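Local structure of putative mannose-6-phosphate isomerase YvyI (1QWR) at residues E36-P48 and D81-K93. The protein probably catalyses the zinc-dependent interconversion of D-mannose 6-phosphate and D-fructose 6-phosphate in carbohydrate metabolism. Sequence-based numbering, arbitrary orientation.
Sequences ESTGECWAISAHP and DRFPLLTKLLDVK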
loop_
_atom_site.group_PDB
_atom_site.type_symbol
_atom_site.label_atom_id
_atom_site.label_comp_id
_atom_site.label_asym_id
_atom_site.label_seq_id
_atom_site.Cartn_x
_atom_site.Cartn_y
_atom_site.Cartn_z
ATOM N N GLU A 36 -20.430 -5.756 -2.769
ATOM C CA GLU A 36 -19.856 -6.984 -3.304
ATOM C C GLU A 36 -18.788 -6.640 -4.348
ATOM O O GLU A 36 -18.243 -7.527 -5.010
ATOM C CB GLU A 36 -20.952 -7.873 -3.902
ATOM C CG GLU A 36 -22.074 -8.147 -2.911
ATOM C CD GLU A 36 -21.591 -8.832 -1.641
ATOM O OE1 GLU A 36 -21.277 -10.037 -1.698
ATOM O OE2 GLU A 36 -21.515 -8.166 -0.581
ATOM N N SER A 37 -18.500 -5.345 -4.488
ATOM C CA SER A 37 -17.452 -4.867 -5.395
ATOM C C SER A 37 -16.551 -3.951 -4.580
ATOM O O SER A 37 -16.471 -2.763 -4.844
ATOM C CB SER A 37 -18.032 -4.066 -6.571
ATOM O OG SER A 37 -18.581 -4.928 -7.546
ATOM N N THR A 38 -15.894 -4.505 -3.563
ATOM C CA THR A 38 -15.012 -3.702 -2.714
ATOM C C THR A 38 -13.573 -3.949 -3.176
ATOM O O THR A 38 -13.064 -5.058 -3.078
ATOM C CB THR A 38 -15.194 -4.101 -1.223
ATOM O OG1 THR A 38 -16.549 -3.805 -0.822
ATOM C CG2 THR A 38 -14.217 -3.326 -0.315
ATOM N N GLY A 39 -12.929 -2.908 -3.698
ATOM C CA GLY A 39 -11.575 -3.072 -4.180
ATOM C C GLY A 39 -10.480 -2.705 -3.204
ATOM O O GLY A 39 -9.391 -3.281 -3.259
ATOM N N GLU A 40 -10.746 -1.772 -2.297
ATOM C CA GLU A 40 -9.672 -1.359 -1.391
ATOM C C GLU A 40 -10.012 -1.321 0.090
ATOM O O GLU A 40 -11.114 -0.948 0.486
ATOM C CB GLU A 40 -9.146 0.034 -1.789
ATOM C CG GLU A 40 -8.902 0.242 -3.303
ATOM C CD GLU A 40 -8.147 1.540 -3.644
ATOM O OE1 GLU A 40 -8.112 2.476 -2.814
ATOM O OE2 GLU A 40 -7.591 1.627 -4.771
ATOM N N CYS A 41 -9.042 -1.743 0.892
ATOM C CA CYS A 41 -9.133 -1.644 2.331
ATOM C C CYS A 41 -8.012 -0.647 2.679
ATOM O O CYS A 41 -6.840 -0.955 2.471
ATOM C CB CYS A 41 -8.817 -2.972 3.012
ATOM S SG CYS A 41 -8.659 -2.817 4.822
ATOM N N TRP A 42 -8.376 0.553 3.138
ATOM C CA TRP A 42 -7.410 1.563 3.569
ATOM C C TRP A 42 -7.162 1.111 5.017
ATOM O O TRP A 42 -7.945 1.391 5.936
ATOM C CB TRP A 42 -8.054 2.958 3.469
ATOM C CG TRP A 42 -8.222 3.380 2.014
ATOM C CD1 TRP A 42 -8.319 2.561 0.921
ATOM C CD2 TRP A 42 -8.308 4.726 1.513
ATOM N NE1 TRP A 42 -8.457 3.317 -0.233
ATOM C CE2 TRP A 42 -8.452 4.646 0.109
ATOM C CE3 TRP A 42 -8.277 5.987 2.120
ATOM C CZ2 TRP A 42 -8.561 5.785 -0.700
ATOM C CZ3 TRP A 42 -8.385 7.122 1.317
ATOM C CH2 TRP A 42 -8.525 7.008 -0.076
ATOM N N ALA A 43 -6.060 0.376 5.173
ATOM C CA ALA A 43 -5.664 -0.302 6.415
ATOM C C ALA A 43 -4.933 0.527 7.465
ATOM O O ALA A 43 -5.252 0.466 8.650
ATOM C CB ALA A 43 -4.832 -1.543 6.022
ATOM N N ILE A 44 -3.915 1.252 7.046
ATOM C CA ILE A 44 -3.252 2.184 7.968
ATOM C C ILE A 44 -3.365 3.472 7.146
ATOM O O ILE A 44 -2.669 3.668 6.154
ATOM C CB ILE A 44 -1.786 1.832 8.245
ATOM C CG1 ILE A 44 -1.703 0.486 9.005
ATOM C CG2 ILE A 44 -1.155 2.926 9.133
ATOM C CD1 ILE A 44 -1.364 -0.746 8.113
ATOM N N SER A 45 -4.280 4.342 7.541
ATOM C CA SER A 45 -4.516 5.546 6.764
ATOM C C SER A 45 -4.735 6.799 7.572
ATOM O O SER A 45 -5.406 6.763 8.602
ATOM C CB SER A 45 -5.764 5.329 5.886
ATOM O OG SER A 45 -6.311 6.552 5.367
ATOM N N ALA A 46 -4.152 7.898 7.101
ATOM C CA ALA A 46 -4.387 9.205 7.695
ATOM C C ALA A 46 -4.854 10.104 6.540
ATOM O O ALA A 46 -4.820 11.341 6.625
ATOM C CB ALA A 46 -3.125 9.779 8.325
ATOM N N HIS A 47 -5.297 9.494 5.448
ATOM C CA HIS A 47 -5.746 10.328 4.335
ATOM C C HIS A 47 -7.122 10.895 4.683
ATOM O O HIS A 47 -7.982 10.175 5.178
ATOM C CB HIS A 47 -5.815 9.529 3.024
ATOM C CG HIS A 47 -5.887 10.406 1.811
ATOM N ND1 HIS A 47 -7.055 11.021 1.401
ATOM C CD2 HIS A 47 -4.912 10.868 0.994
ATOM C CE1 HIS A 47 -6.792 11.826 0.387
ATOM N NE2 HIS A 47 -5.499 11.754 0.120
ATOM N N PRO A 48 -7.328 12.200 4.443
ATOM C CA PRO A 48 -8.606 12.871 4.731
ATOM C C PRO A 48 -9.834 12.170 4.146
ATOM O O PRO A 48 -10.910 12.181 4.750
ATOM C CB PRO A 48 -8.410 14.269 4.144
ATOM C CG PRO A 48 -6.931 14.508 4.275
ATOM C CD PRO A 48 -6.343 13.141 3.876
ATOM N N ASP A 81 3.919 17.729 7.800
ATOM C CA ASP A 81 2.584 18.255 8.065
ATOM C C ASP A 81 1.569 17.125 8.228
ATOM O O ASP A 81 0.558 17.288 8.900
ATOM C CB ASP A 81 2.083 19.148 6.911
ATOM C CG ASP A 81 2.966 20.353 6.658
ATOM O OD1 ASP A 81 3.458 20.958 7.630
ATOM O OD2 ASP A 81 3.142 20.712 5.471
ATOM N N ARG A 82 1.833 15.981 7.607
ATOM C CA ARG A 82 0.888 14.874 7.701
ATOM C C ARG A 82 1.600 13.541 7.867
ATOM O O ARG A 82 2.769 13.409 7.508
ATOM C CB ARG A 82 0.035 14.811 6.434
ATOM C CG ARG A 82 -0.625 16.140 6.034
ATOM C CD ARG A 82 -1.192 16.042 4.642
ATOM N NE ARG A 82 -1.387 17.369 4.067
ATOM C CZ ARG A 82 -2.289 18.239 4.505
ATOM N NH1 ARG A 82 -3.083 17.914 5.525
ATOM N NH2 ARG A 82 -2.388 19.434 3.927
ATOM N N PHE A 83 0.886 12.563 8.420
ATOM C CA PHE A 83 1.425 11.198 8.588
ATOM C C PHE A 83 1.852 10.922 7.130
ATOM O O PHE A 83 1.085 11.133 6.198
ATOM C CB PHE A 83 0.303 10.269 9.031
ATOM C CG PHE A 83 0.726 8.831 9.172
ATOM C CD1 PHE A 83 1.381 8.390 10.335
ATOM C CD2 PHE A 83 0.457 7.915 8.152
ATOM C CE1 PHE A 83 1.754 7.045 10.477
ATOM C CE2 PHE A 83 0.825 6.572 8.281
ATOM C CZ PHE A 83 1.474 6.137 9.451
ATOM N N PRO A 84 3.072 10.401 6.923
ATOM C CA PRO A 84 3.577 10.173 5.572
ATOM C C PRO A 84 3.150 9.061 4.648
ATOM O O PRO A 84 3.316 9.185 3.422
ATOM C CB PRO A 84 5.092 10.152 5.797
ATOM C CG PRO A 84 5.213 9.420 7.086
ATOM C CD PRO A 84 4.080 10.047 7.943
ATOM N N LEU A 85 2.622 7.987 5.210
ATOM C CA LEU A 85 2.275 6.847 4.397
ATOM C C LEU A 85 0.809 6.446 4.398
ATOM O O LEU A 85 -0.002 6.980 5.156
ATOM C CB LEU A 85 3.148 5.661 4.854
ATOM C CG LEU A 85 4.679 5.863 4.781
ATOM C CD1 LEU A 85 5.395 4.662 5.407
ATOM C CD2 LEU A 85 5.120 6.024 3.328
ATOM N N LEU A 86 0.498 5.468 3.549
ATOM C CA LEU A 86 -0.838 4.924 3.432
ATOM C C LEU A 86 -0.679 3.470 3.027
ATOM O O LEU A 86 0.034 3.168 2.072
ATOM C CB LEU A 86 -1.631 5.707 2.391
ATOM C CG LEU A 86 -2.934 5.109 1.847
ATOM C CD1 LEU A 86 -3.948 4.932 2.982
ATOM C CD2 LEU A 86 -3.479 6.080 0.770
ATOM N N THR A 87 -1.309 2.566 3.780
ATOM C CA THR A 87 -1.206 1.144 3.490
ATOM C C THR A 87 -2.585 0.596 3.179
ATOM O O THR A 87 -3.533 0.812 3.939
ATOM C CB THR A 87 -0.645 0.373 4.694
ATOM O OG1 THR A 87 0.622 0.932 5.073
ATOM C CG2 THR A 87 -0.474 -1.094 4.363
ATOM N N LYS A 88 -2.670 -0.152 2.087
ATOM C CA LYS A 88 -3.934 -0.755 1.672
ATOM C C LYS A 88 -3.806 -2.224 1.322
ATOM O O LYS A 88 -2.713 -2.709 0.989
ATOM C CB LYS A 88 -4.447 -0.092 0.395
ATOM C CG LYS A 88 -4.657 1.407 0.467
ATOM C CD LYS A 88 -5.064 1.890 -0.942
ATOM C CE LYS A 88 -5.125 3.411 -1.050
ATOM N NZ LYS A 88 -5.591 3.767 -2.424
ATOM N N LEU A 89 -4.946 -2.914 1.408
ATOM C CA LEU A 89 -5.094 -4.298 0.946
ATOM C C LEU A 89 -5.983 -4.105 -0.293
ATOM O O LEU A 89 -7.037 -3.436 -0.205
ATOM C CB LEU A 89 -5.813 -5.173 1.976
ATOM C CG LEU A 89 -4.886 -5.740 3.055
ATOM C CD1 LEU A 89 -5.750 -6.457 4.116
ATOM C CD2 LEU A 89 -3.869 -6.723 2.436
ATOM N N LEU A 90 -5.566 -4.663 -1.439
ATOM C CA LEU A 90 -6.308 -4.494 -2.686
ATOM C C LEU A 90 -6.833 -5.819 -3.232
ATOM O O LEU A 90 -6.071 -6.775 -3.383
ATOM C CB LEU A 90 -5.411 -3.875 -3.759
ATOM C CG LEU A 90 -4.656 -2.593 -3.395
ATOM C CD1 LEU A 90 -3.708 -2.218 -4.531
ATOM C CD2 LEU A 90 -5.643 -1.484 -3.129
ATOM N N ASP A 91 -8.130 -5.853 -3.516
ATOM C CA ASP A 91 -8.780 -7.036 -4.074
ATOM C C ASP A 91 -8.977 -6.710 -5.546
ATOM O O ASP A 91 -9.996 -6.094 -5.935
ATOM C CB ASP A 91 -10.142 -7.249 -3.402
ATOM C CG ASP A 91 -10.926 -8.403 -4.019
ATOM O OD1 ASP A 91 -10.369 -9.134 -4.875
ATOM O OD2 ASP A 91 -12.106 -8.558 -3.631
ATOM N N VAL A 92 -7.983 -7.083 -6.347
ATOM C CA VAL A 92 -8.022 -6.797 -7.776
ATOM C C VAL A 92 -8.680 -7.971 -8.503
ATOM O O VAL A 92 -8.007 -8.873 -9.008
ATOM C CB VAL A 92 -6.603 -6.549 -8.322
ATOM C CG1 VAL A 92 -6.675 -5.970 -9.755
ATOM C CG2 VAL A 92 -5.848 -5.550 -7.420
ATOM N N LYS A 93 -10.006 -7.951 -8.503
ATOM C CA LYS A 93 -10.817 -8.980 -9.144
ATOM C C LYS A 93 -10.729 -8.784 -10.651
ATOM O O LYS A 93 -10.480 -9.737 -11.395
ATOM C CB LYS A 93 -12.276 -8.857 -8.681
ATOM C CG LYS A 93 -13.175 -9.955 -9.237
ATOM C CD LYS A 93 -14.566 -9.861 -8.672
ATOM C CE LYS A 93 -15.458 -10.958 -9.273
ATOM N NZ LYS A 93 -16.859 -10.864 -8.780
HETATM O O HOH W 1 -18.260 -10.160 -6.346
HETATM O O HOH W 2 -13.100 -7.424 -1.438
HETATM O O HOH W 3 0.405 3.669 6.266
HETATM O O HOH W 4 -2.622 7.824 4.886
#
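Over one face of the Trp42 indole lies Lys88, whose CE stands 3.8 Å from the centroid of the five-membered ring, a CH-pi contact; Glu40 CB sits at the ring's edge, in plane, and Lys16 adds a cation-pi contact. Ala46 CB and Ile44 CG2 approach the Phe83 ring obliquely, while Leu85 O lies at its edge. The extended lysine chain runs alongside the indole, its CG anti to the carbonyl carbon (chi1 -57°), and brings Lys88 NZ to Glu40 OE1 at 2.9 Å, a salt bridge in which the ammonium meets the oxygen from above the carboxylate plane. Glu40 OE1 also accepts from Trp42 NE1 at 2.7 Å through its anti lone pair, nearly in the indole plane; two donors therefore grip this oxygen. Strands 38-44 and 85-92 pair antiparallel in the cupin-type catalytic domain, with strand 9-17 beside the first and 182-189 beside the second; the Lys88 side chain is about 7 Å from those of the zinc ligands Glu119 and His101. The pair exemplifies how a classic beta bulge shifts an antiparallel register by one residue, here between Trp42 and Ile44: Ala43 N (2.8 Å) and Ile44 N (3.2 Å) both donate to Thr87 O. On the face opposite Trp42, Ile44 CD1 packs 3.7 Å from Thr87 CB, and a water joins Ile44 O to Thr87 OG1.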